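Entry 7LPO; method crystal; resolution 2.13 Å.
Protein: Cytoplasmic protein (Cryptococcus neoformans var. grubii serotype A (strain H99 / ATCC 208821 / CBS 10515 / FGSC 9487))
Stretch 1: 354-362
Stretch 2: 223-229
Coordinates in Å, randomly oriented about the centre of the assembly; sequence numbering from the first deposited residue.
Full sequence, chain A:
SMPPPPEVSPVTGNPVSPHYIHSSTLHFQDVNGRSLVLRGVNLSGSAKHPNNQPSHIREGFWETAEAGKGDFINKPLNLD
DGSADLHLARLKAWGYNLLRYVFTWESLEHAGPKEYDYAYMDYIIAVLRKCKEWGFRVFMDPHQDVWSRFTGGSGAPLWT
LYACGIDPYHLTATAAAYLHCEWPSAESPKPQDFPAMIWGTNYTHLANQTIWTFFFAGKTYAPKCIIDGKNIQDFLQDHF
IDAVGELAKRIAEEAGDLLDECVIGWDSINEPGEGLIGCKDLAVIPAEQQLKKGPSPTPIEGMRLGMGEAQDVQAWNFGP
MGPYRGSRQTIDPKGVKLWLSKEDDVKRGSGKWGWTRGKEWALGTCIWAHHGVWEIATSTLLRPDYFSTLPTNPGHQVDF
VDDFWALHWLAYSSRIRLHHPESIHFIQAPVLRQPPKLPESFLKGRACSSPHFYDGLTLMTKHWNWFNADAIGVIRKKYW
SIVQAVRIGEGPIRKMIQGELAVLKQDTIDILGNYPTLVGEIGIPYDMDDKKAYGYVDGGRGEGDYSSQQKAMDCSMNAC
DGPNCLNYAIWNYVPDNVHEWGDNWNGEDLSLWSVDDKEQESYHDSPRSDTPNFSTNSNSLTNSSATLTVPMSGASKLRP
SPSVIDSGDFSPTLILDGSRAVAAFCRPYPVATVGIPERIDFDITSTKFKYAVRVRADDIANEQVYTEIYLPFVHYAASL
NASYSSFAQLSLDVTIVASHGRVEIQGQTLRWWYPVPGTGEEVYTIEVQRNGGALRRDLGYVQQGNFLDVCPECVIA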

# COMPACT_ATOMS: atom_id res chain seq x y z
N GLY A 354 22.63 -17.51 14.18
CA GLY A 354 23.39 -18.51 13.45
C GLY A 354 23.99 -18.09 12.12
O GLY A 354 23.96 -18.87 11.16
N TRP A 355 24.55 -16.89 12.04
CA TRP A 355 25.37 -16.51 10.90
C TRP A 355 26.76 -16.15 11.40
O TRP A 355 26.99 -15.98 12.60
CB TRP A 355 24.74 -15.33 10.12
CG TRP A 355 24.40 -14.14 10.96
CD1 TRP A 355 25.27 -13.24 11.49
CD2 TRP A 355 23.09 -13.73 11.36
NE1 TRP A 355 24.58 -12.28 12.20
CE2 TRP A 355 23.24 -12.56 12.14
CE3 TRP A 355 21.81 -14.23 11.14
CZ2 TRP A 355 22.15 -11.89 12.70
CZ3 TRP A 355 20.73 -13.55 11.68
CH2 TRP A 355 20.91 -12.40 12.46
N THR A 356 27.70 -16.05 10.46
CA THR A 356 29.06 -15.62 10.75
C THR A 356 29.28 -14.24 10.16
O THR A 356 29.11 -14.04 8.95
CB THR A 356 30.09 -16.61 10.18
OG1 THR A 356 29.82 -17.92 10.69
CG2 THR A 356 31.51 -16.21 10.56
N ARG A 357 29.67 -13.29 11.00
CA ARG A 357 29.93 -11.93 10.55
C ARG A 357 31.41 -11.76 10.22
O ARG A 357 32.28 -12.23 10.96
CB ARG A 357 29.51 -10.92 11.63
CG ARG A 357 29.34 -9.50 11.10
CD ARG A 357 29.05 -8.56 12.24
NE ARG A 357 27.82 -8.90 12.95
CZ ARG A 357 26.59 -8.64 12.50
NH1 ARG A 357 26.43 -8.04 11.32
NH2 ARG A 357 25.54 -8.99 13.21
N GLY A 358 31.68 -11.09 9.10
CA GLY A 358 33.05 -10.92 8.65
C GLY A 358 33.84 -10.01 9.56
O GLY A 358 33.31 -9.19 10.30
N LYS A 359 35.17 -10.15 9.48
CA LYS A 359 36.03 -9.46 10.43
C LYS A 359 36.19 -7.97 10.13
O LYS A 359 36.57 -7.21 11.02
CB LYS A 359 37.42 -10.11 10.47
CG LYS A 359 37.50 -11.43 11.25
CD LYS A 359 36.99 -11.35 12.70
CE LYS A 359 37.34 -10.03 13.39
NZ LYS A 359 37.09 -10.08 14.88
N GLU A 360 35.91 -7.52 8.92
CA GLU A 360 35.98 -6.09 8.66
C GLU A 360 34.67 -5.36 8.98
O GLU A 360 34.61 -4.14 8.86
CB GLU A 360 36.39 -5.84 7.20
CG GLU A 360 37.86 -6.17 6.91
CD GLU A 360 38.82 -5.77 8.04
OE1 GLU A 360 39.18 -6.65 8.86
OE2 GLU A 360 39.21 -4.58 8.11
N TRP A 361 33.64 -6.08 9.42
CA TRP A 361 32.38 -5.47 9.84
C TRP A 361 32.54 -5.04 11.29
O TRP A 361 32.24 -5.80 12.21
CB TRP A 361 31.21 -6.43 9.70
CG TRP A 361 29.87 -5.76 9.78
CD1 TRP A 361 29.56 -4.60 10.46
CD2 TRP A 361 28.66 -6.20 9.16
NE1 TRP A 361 28.22 -4.31 10.30
CE2 TRP A 361 27.65 -5.27 9.51
CE3 TRP A 361 28.32 -7.30 8.36
CZ2 TRP A 361 26.34 -5.39 9.07
CZ3 TRP A 361 27.03 -7.42 7.92
CH2 TRP A 361 26.05 -6.47 8.28
N ALA A 362 33.03 -3.82 11.50
CA ALA A 362 33.22 -3.33 12.85
C ALA A 362 31.88 -3.24 13.57
O ALA A 362 30.88 -2.79 13.00
CB ALA A 362 33.90 -1.96 12.83
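Stretch 2, residues 223-229: PKCIIDG

Stretch 1 has no regular helix or strand, though a type I beta turn runs from Gly358 to Trp361. In stretch 2, residues Ile226 and Ile227 form a short strand. The two stretches run antiparallel from Thr356 to Gly358: Thr356 lies nearest Asp228, Arg357 nearest Ile227, and Gly358 nearest Ile226. The CA atoms of Arg357 and Ile227 are 4.5 Å apart, at a single beta bridge.

Two nearly straight backbone hydrogen bonds flank this bridge. Gly358 N donates to Ile226 O at 2.8 Å, and Asp228 N donates to Thr356 O at 2.8 Å. Thr356 O also receives a CA-H contact from Ile227 CA at 3.4 Å. Beyond the bridge the stretches are linked by water. One water accepts from Glu360 N and donates to Lys224 O, 3.0 Å from each atom. Another accepts from Gly229 N at 3.2 Å and donates to Thr356 O at 2.8 Å.

Gly358 leaves room for this close approach. A CB on it would point toward stretch 2 and lie 3.0 Å from Ile226 CB, a clash.

The Asp228 side chain extends the pairing: Thr356 N donates to Asp228 OD1 at 3.0 Å. Asp228 thus meets Thr356 through both its backbone N and its carboxylate.

Two tryptophans supply the main apolar contacts. Cys225 lies over one face of Trp361. Cys225 CB is 3.5 Å from the centroid of the Trp361 six-membered ring, and Cys225 SG is 3.8 Å from that of its five-membered ring. Ile226 O approaches the ring edge, 3.3 Å from Trp361 CE3. Ile227 CB is 3.9 Å from Trp361 CZ3. The end of the Ile227 side chain reaches Trp355: Ile227 CD1 lies over the five-membered ring of Trp355, 3.5 Å from Trp355 CD1. At the turn, Lys224 CB packs 4.1 Å from Glu360 CB.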

# COMPACT_ATOMS: atom_id res chain seq x y z
N PRO A 223 30.77 -2.00 1.54
CA PRO A 223 31.44 -3.23 1.05
C PRO A 223 32.05 -4.09 2.14
O PRO A 223 32.25 -5.30 1.93
CB PRO A 223 32.52 -2.68 0.10
CG PRO A 223 32.69 -1.21 0.50
CD PRO A 223 31.33 -0.77 0.95
N LYS A 224 32.38 -3.52 3.29
CA LYS A 224 32.97 -4.29 4.36
C LYS A 224 31.95 -5.14 5.12
O LYS A 224 32.36 -5.96 5.96
CB LYS A 224 33.65 -3.35 5.36
CG LYS A 224 34.81 -2.59 4.80
CD LYS A 224 35.30 -1.54 5.78
CE LYS A 224 36.14 -0.50 5.05
NZ LYS A 224 37.05 0.22 5.97
N CYS A 225 30.66 -4.97 4.86
CA CYS A 225 29.62 -5.62 5.67
C CYS A 225 29.34 -7.00 5.10
O CYS A 225 28.39 -7.24 4.34
CB CYS A 225 28.37 -4.75 5.72
SG CYS A 225 28.64 -3.22 6.65
N ILE A 226 30.20 -7.95 5.50
CA ILE A 226 30.15 -9.33 5.05
C ILE A 226 29.49 -10.19 6.11
O ILE A 226 29.81 -10.08 7.30
CB ILE A 226 31.57 -9.85 4.73
CG1 ILE A 226 32.17 -9.10 3.54
CG2 ILE A 226 31.55 -11.35 4.49
CD1 ILE A 226 31.30 -9.09 2.31
N ILE A 227 28.60 -11.08 5.69
CA ILE A 227 27.84 -11.92 6.61
C ILE A 227 27.52 -13.22 5.88
O ILE A 227 26.97 -13.21 4.78
CB ILE A 227 26.58 -11.18 7.09
CG1 ILE A 227 25.68 -12.08 7.92
CG2 ILE A 227 25.81 -10.60 5.90
CD1 ILE A 227 24.63 -11.30 8.68
N ASP A 228 27.90 -14.35 6.48
CA ASP A 228 27.81 -15.66 5.80
C ASP A 228 28.52 -15.62 4.45
O ASP A 228 28.07 -16.21 3.46
CB ASP A 228 26.36 -16.10 5.64
CG ASP A 228 25.82 -16.80 6.87
OD1 ASP A 228 26.60 -17.00 7.83
OD2 ASP A 228 24.61 -17.12 6.90
N GLY A 229 29.64 -14.91 4.41
CA GLY A 229 30.39 -14.78 3.18
C GLY A 229 29.73 -13.96 2.09
O GLY A 229 30.28 -13.90 0.98
O HOH W 1 34.11 -8.28 6.60
O HOH W 2 31.18 -13.89 7.00